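Local coordinates for protein peptidyl-prolyl cis-trans isomerase (Hirschia baltica, PDB 5EX2) that probably catalyses the cis-trans isomerisation of peptide bonds preceding proline, acting as a periplasmic folding helper of the cyclophilin family, at residues A[77-80]-A[81-85]; A[65-69]-A[70-74]. All coordinates share one frame; numbering follows the deposited sequence. Where two conformers were deposited one is given.

Interaction 2 comes first along the chain: strand 63-69 runs into the tight turn at 70-72 and returns as strand 73-76, so the contact closes a beta hairpin. That second strand is followed by interaction 1, whose segments 77-80 and 81-85 share the short helix 79-83. The two contacts stand in series, neither enclosing nor crossing the other, with centres about 18 Å apart. They still meet, through packing of Asp78 CB on His66 CE1 at 3.9 Å. Together they tie two neighbouring strands of the eight-stranded barrel to the small helix at its surface, whose start is also held by Asp169, just ahead of strand 171-174.

Interaction 1: A[77-80]-A[81-85]; sequences GDIA and ATLGR
Ile79 and Leu83, one helical turn apart, lie side by side and point the same way, with Ile79 CG2 resting 4.0 Å from Leu83 CB. The CG2 branch faces Leu83 because it stands anti to the backbone N, while CG1 is swung beside that N (chi1 -68°); elsewhere Ile79 packs on Leu59 and Pro87. Leu83 continues the apolar line: its CD2 reaches back to Ile79 CG2 and, on another side, sits 3.7 Å above the guanidinium plane of Arg85, over its centre. A different pairing marks the start of the helix. The carboxylate of Asp78 lies against the methyl of Ala81, OD2 to CB 3.6 Å, while Asp78 also packs on His66 and Gln170. Thr82 touches Thr63 and Lys64 of strand 63-69.

Beneath these side chains the backbone closes one turn. Ile79 O takes two donors: Leu83 N at 2.8 Å, almost straight at the hydrogen (165°), and Thr82 N at 3.2 Å, which comes from above the carbonyl plane. Ala80 O accepts from Gly84 N at 3.0 Å. Gly84, the first residue past the helix, has positive phi and lets the chain bend back, bringing Arg85 O to 3.4 Å from Ala80 CA in a CA-H...O contact. At the opposite end Asp78 is the centre of an inverse gamma turn, and Ile79 N is bonded to Asp169. The short helix is thus held by main-chain bonds, apolar contact and the carboxylate of Asp169 at Ile79 N; the negative charges of Asp78 and Asp169 near its N-terminal end would probably interact favourably with its dipole.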
ATOM      1  N   GLY A  77      15.082   3.208   1.773  1.00  9.08           N
ATOM      2  CA  GLY A  77      15.362   2.892   0.395  1.00  8.51           C
ATOM      3  C   GLY A  77      16.374   3.757  -0.335  1.00  8.32           C
ATOM      4  O   GLY A  77      16.426   3.718  -1.561  1.00 10.51           O
ATOM      5  N   ASP A  78      17.217   4.483   0.389  1.00  9.49           N
ATOM      6  CA  ASP A  78      18.254   5.278  -0.253  1.00 11.71           C
ATOM      7  C   ASP A  78      19.439   4.370  -0.515  1.00 12.33           C
ATOM      8  O   ASP A  78      20.338   4.244   0.317  1.00 12.44           O
ATOM      9  CB  ASP A  78      18.643   6.467   0.618  1.00 12.53           C
ATOM     10  CG  ASP A  78      19.625   7.398  -0.062  1.00 17.39           C
ATOM     11  OD1 ASP A  78      20.001   7.145  -1.235  1.00 18.27           O
ATOM     12  OD2 ASP A  78      20.022   8.387   0.588  1.00 17.52           O
ATOM     13  N   ILE A  79      19.418   3.732  -1.675  1.00  9.48           N
ATOM     14  CA  ILE A  79      20.406   2.717  -2.003  1.00 11.13           C
ATOM     15  C   ILE A  79      21.810   3.302  -2.044  1.00 12.20           C
ATOM     16  O   ILE A  79      22.751   2.701  -1.510  1.00 12.53           O
ATOM     17  CB  ILE A  79      20.058   2.048  -3.348  1.00 12.38           C
ATOM     18  CG1 ILE A  79      18.781   1.229  -3.182  1.00 12.43           C
ATOM     19  CG2 ILE A  79      21.218   1.187  -3.857  1.00 11.97           C
ATOM     20  CD1 ILE A  79      18.221   0.722  -4.458  1.00 14.73           C
ATOM     21  N   ALA A  80      21.972   4.479  -2.637  1.00 11.43           N
ATOM     22  CA  ALA A  80      23.309   5.046  -2.776  1.00 14.80           C
ATOM     23  C   ALA A  80      23.999   5.220  -1.426  1.00 12.24           C
ATOM     24  O   ALA A  80      25.204   4.998  -1.300  1.00 13.84           O
ATOM     25  CB  ALA A  80      23.238   6.377  -3.498  1.00 13.40           C
ATOM     26  N   ALA A  81      23.227   5.574  -0.407  1.00 11.97           N
ATOM     27  CA  ALA A  81      23.800   5.878   0.896  1.00 15.71           C
ATOM     28  C   ALA A  81      24.500   4.673   1.526  1.00 16.30           C
ATOM     29  O   ALA A  81      25.508   4.840   2.231  1.00 18.32           O
ATOM     30  CB  ALA A  81      22.733   6.399   1.819  1.00 18.42           C
ATOM     31  N   THR A  82      23.974   3.470   1.304  1.00 13.90           N
ATOM     32  CA  THR A  82      24.586   2.282   1.904  1.00 15.82           C
ATOM     33  C   THR A  82      25.348   1.420   0.871  1.00 13.99           C
ATOM     34  O   THR A  82      26.331   0.764   1.226  1.00 14.57           O
ATOM     35  CB  THR A  82      23.526   1.429   2.648  1.00 18.51           C
ATOM     36  OG1 THR A  82      22.359   1.291   1.845  1.00 18.66           O
ATOM     37  CG2 THR A  82      23.133   2.096   3.961  1.00 21.84           C
ATOM     38  N   LEU A  83      24.990   1.493  -0.409  1.00 14.94           N
ATOM     39  CA  LEU A  83      25.781   0.820  -1.443  1.00 13.75           C
ATOM     40  C   LEU A  83      27.183   1.447  -1.566  1.00 14.51           C
ATOM     41  O   LEU A  83      28.158   0.746  -1.803  1.00 15.95           O
ATOM     42  CB  LEU A  83      25.067   0.872  -2.794  1.00 14.28           C
ATOM     43  CG  LEU A  83      25.796   0.235  -3.976  1.00 16.65           C
ATOM     44  CD1 LEU A  83      26.011  -1.261  -3.764  1.00 18.75           C
ATOM     45  CD2 LEU A  83      25.028   0.491  -5.261  1.00 19.07           C
ATOM     46  N   GLY A  84      27.265   2.762  -1.406  1.00 14.74           N
ATOM     47  CA  GLY A  84      28.536   3.457  -1.477  1.00 16.93           C
ATOM     48  C   GLY A  84      28.793   4.025  -2.855  1.00 14.35           C
ATOM     49  O   GLY A  84      29.807   4.675  -3.078  1.00 18.00           O
ATOM     50  N   ARG A  85      27.854   3.808  -3.770  1.00 15.05           N
ATOM     51  CA  ARG A  85      27.937   4.344  -5.118  1.00 16.10           C
ATOM     52  C   ARG A  85      26.523   4.532  -5.621  1.00 15.95           C
ATOM     53  O   ARG A  85      25.584   3.975  -5.057  1.00 15.90           O
ATOM     54  CB  ARG A  85      28.744   3.414  -6.022  1.00 20.38           C
ATOM     55  CG  ARG A  85      28.225   1.994  -6.091  1.00 25.89           C
ATOM     56  CD  ARG A  85      29.034   1.162  -7.080  1.00 34.75           C
ATOM     57  NE  ARG A  85      28.481  -0.174  -7.255  1.00 36.15           N
ATOM     58  CZ  ARG A  85      27.397  -0.442  -7.979  1.00 31.26           C
ATOM     59  NH1 ARG A  85      26.734   0.536  -8.597  1.00 33.24           N
ATOM     60  NH2 ARG A  85      26.961  -1.690  -8.076  1.00 33.89           N
TER

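Interaction 2: A[65-69]-A[70-74]; sequences FHRVI and SGFMA
Ile69 and Phe72 lie side by side, pointing the same way, across the turn of a hairpin. The CB of Ile69 stands 3.9 Å from Phe72 CD2. Of the two branches, CG2 lies in the plane of the phenyl ring at its edge. CG1, set beside the backbone N (chi1 -61°), turns instead toward Met73 and lies 4.1 Å from its CE. At the tip, CD1 touches both neighbours, which lie to the same side of it, 3.8 Å from Phe72 CD2 and 3.9 Å from Met73 CE. Met73 completes the cluster by laying CG over the centre of the Phe72 ring, so the ring has a methionine on one face and the isoleucine at its edge. On the other side of the sheet, Val68 CG2 packs on Ala74 CB.

Ile69 N gives a nearly straight bond to Met73 O at 2.9 Å (176°). Ile69 O receives weak bonds from Phe72 N and Met73 N. Phe72 and Met73 both face Ile69, a classic beta bulge placed where the hairpin of strands 63-69 and 73-76 turns within the cyclophilin beta barrel.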
ATOM      1  N   PHE A  65      16.327   3.195   7.463  1.00  8.65           N
ATOM      2  CA  PHE A  65      15.164   4.067   7.578  1.00  8.04           C
ATOM      3  C   PHE A  65      15.693   5.377   8.111  1.00  7.63           C
ATOM      4  O   PHE A  65      15.733   5.625   9.320  1.00  8.96           O
ATOM      5  CB  PHE A  65      14.099   3.450   8.470  1.00  7.90           C
ATOM      6  CG  PHE A  65      13.402   2.331   7.808  1.00  9.62           C
ATOM      7  CD1 PHE A  65      12.391   2.587   6.904  1.00 10.09           C
ATOM      8  CD2 PHE A  65      13.774   1.026   8.038  1.00  9.08           C
ATOM      9  CE1 PHE A  65      11.753   1.553   6.249  1.00 10.70           C
ATOM     10  CE2 PHE A  65      13.138  -0.009   7.384  1.00 11.04           C
ATOM     11  CZ  PHE A  65      12.127   0.257   6.493  1.00 11.34           C
ATOM     12  N   HIS A  66      16.143   6.210   7.183  1.00 10.37           N
ATOM     13  CA  HIS A  66      16.949   7.377   7.521  1.00  8.70           C
ATOM     14  C   HIS A  66      16.141   8.631   7.833  1.00  9.44           C
ATOM     15  O   HIS A  66      16.702   9.609   8.308  1.00 10.08           O
ATOM     16  CB  HIS A  66      17.919   7.681   6.382  1.00 12.83           C
ATOM     17  CG  HIS A  66      17.237   8.138   5.135  1.00  9.25           C
ATOM     18  ND1 HIS A  66      16.717   7.270   4.199  1.00 11.70           N
ATOM     19  CD2 HIS A  66      16.938   9.385   4.699  1.00 16.37           C
ATOM     20  CE1 HIS A  66      16.143   7.963   3.230  1.00 13.99           C
ATOM     21  NE2 HIS A  66      16.262   9.247   3.509  1.00 14.94           N
ATOM     22  N   ARG A  67      14.845   8.625   7.549  1.00  8.98           N
ATOM     23  CA  ARG A  67      14.000   9.778   7.849  0.51 11.60           C
ATOM     24  C   ARG A  67      12.661   9.280   8.350  1.00  9.53           C
ATOM     25  O   ARG A  67      11.846   8.794   7.572  1.00 10.10           O
ATOM     26  CB  ARG A  67      13.826  10.661   6.607  0.51 11.06           C
ATOM     27  CG  ARG A  67      12.892  11.858   6.780  0.51 26.09           C
ATOM     28  CD  ARG A  67      12.573  12.475   5.421  0.51 20.78           C
ATOM     29  NE  ARG A  67      11.509  13.483   5.465  0.51 16.88           N
ATOM     30  CZ  ARG A  67      10.402  13.465   4.723  0.51 12.83           C
ATOM     31  NH1 ARG A  67      10.171  12.489   3.857  0.51 22.28           N
ATOM     32  NH2 ARG A  67       9.507  14.441   4.848  0.51 14.61           N
ATOM     33  N   VAL A  68      12.460   9.395   9.654  1.00  8.63           N
ATOM     34  CA  VAL A  68      11.285   8.839  10.308  1.00  8.45           C
ATOM     35  C   VAL A  68      10.680   9.913  11.181  1.00  8.24           C
ATOM     36  O   VAL A  68      11.356  10.470  12.056  1.00  9.35           O
ATOM     37  CB  VAL A  68      11.651   7.605  11.150  1.00  8.96           C
ATOM     38  CG1 VAL A  68      10.433   7.029  11.832  1.00 10.22           C
ATOM     39  CG2 VAL A  68      12.317   6.555  10.288  1.00  9.79           C
ATOM     40  N   ILE A  69       9.423  10.235  10.907  1.00  8.85           N
ATOM     41  CA  ILE A  69       8.758  11.337  11.563  1.00  9.53           C
ATOM     42  C   ILE A  69       7.509  10.799  12.241  1.00  9.58           C
ATOM     43  O   ILE A  69       6.643  10.195  11.585  1.00  9.69           O
ATOM     44  CB  ILE A  69       8.424  12.447  10.553  1.00 10.83           C
ATOM     45  CG1 ILE A  69       9.715  12.976   9.918  1.00 13.57           C
ATOM     46  CG2 ILE A  69       7.665  13.559  11.234  1.00 12.68           C
ATOM     47  CD1 ILE A  69       9.495  13.993   8.817  1.00 12.63           C
ATOM     48  N   SER A  70       7.444  10.987  13.553  1.00 11.95           N
ATOM     49  CA  SER A  70       6.324  10.512  14.337  1.00 14.77           C
ATOM     50  C   SER A  70       5.036  11.105  13.821  1.00 12.51           C
ATOM     51  O   SER A  70       4.978  12.290  13.497  1.00 14.54           O
ATOM     52  CB  SER A  70       6.495  10.863  15.811  1.00 22.45           C
ATOM     53  OG  SER A  70       5.476  10.240  16.573  1.00 23.70           O
ATOM     54  N   GLY A  71       4.011  10.271  13.737  1.00 12.10           N
ATOM     55  CA  GLY A  71       2.722  10.735  13.273  1.00 13.81           C
ATOM     56  C   GLY A  71       2.665  11.019  11.781  1.00 12.01           C
ATOM     57  O   GLY A  71       1.723  11.654  11.324  1.00 12.58           O
ATOM     58  N   PHE A  72       3.648  10.552  11.027  1.00 10.01           N
ATOM     59  CA  PHE A  72       3.741  10.838   9.603  1.00  8.33           C
ATOM     60  C   PHE A  72       4.166   9.585   8.845  1.00  9.39           C
ATOM     61  O   PHE A  72       3.316   8.823   8.401  1.00  9.26           O
ATOM     62  CB  PHE A  72       4.698  12.032   9.407  1.00  9.71           C
ATOM     63  CG  PHE A  72       4.861  12.491   7.989  1.00  9.20           C
ATOM     64  CD1 PHE A  72       3.905  12.222   7.018  1.00 12.48           C
ATOM     65  CD2 PHE A  72       5.975  13.216   7.637  1.00 11.44           C
ATOM     66  CE1 PHE A  72       4.081  12.669   5.718  1.00 12.16           C
ATOM     67  CE2 PHE A  72       6.166  13.646   6.355  1.00 10.41           C
ATOM     68  CZ  PHE A  72       5.214  13.381   5.385  1.00 12.48           C
ATOM     69  N   MET A  73       5.462   9.345   8.721  1.00  9.83           N
ATOM     70  CA  MET A  73       5.917   8.214   7.939  1.00  9.04           C
ATOM     71  C   MET A  73       7.350   7.840   8.272  1.00  9.02           C
ATOM     72  O   MET A  73       8.057   8.570   8.963  1.00  9.56           O
ATOM     73  CB  MET A  73       5.781   8.523   6.442  1.00  8.90           C
ATOM     74  CG  MET A  73       6.504   9.791   5.990  1.00 11.26           C
ATOM     75  SD  MET A  73       8.261   9.456   5.683  1.00 13.12           S
ATOM     76  CE  MET A  73       9.049  10.839   6.507  1.00 18.20           C
ATOM     77  N   ALA A  74       7.728   6.667   7.773  1.00  8.47           N
ATOM     78  CA  ALA A  74       9.095   6.181   7.825  1.00  8.36           C
ATOM     79  C   ALA A  74       9.624   6.030   6.411  1.00  7.88           C
ATOM     80  O   ALA A  74       9.086   5.264   5.606  1.00  8.93           O
ATOM     81  CB  ALA A  74       9.153   4.857   8.558  1.00  9.52           C
TER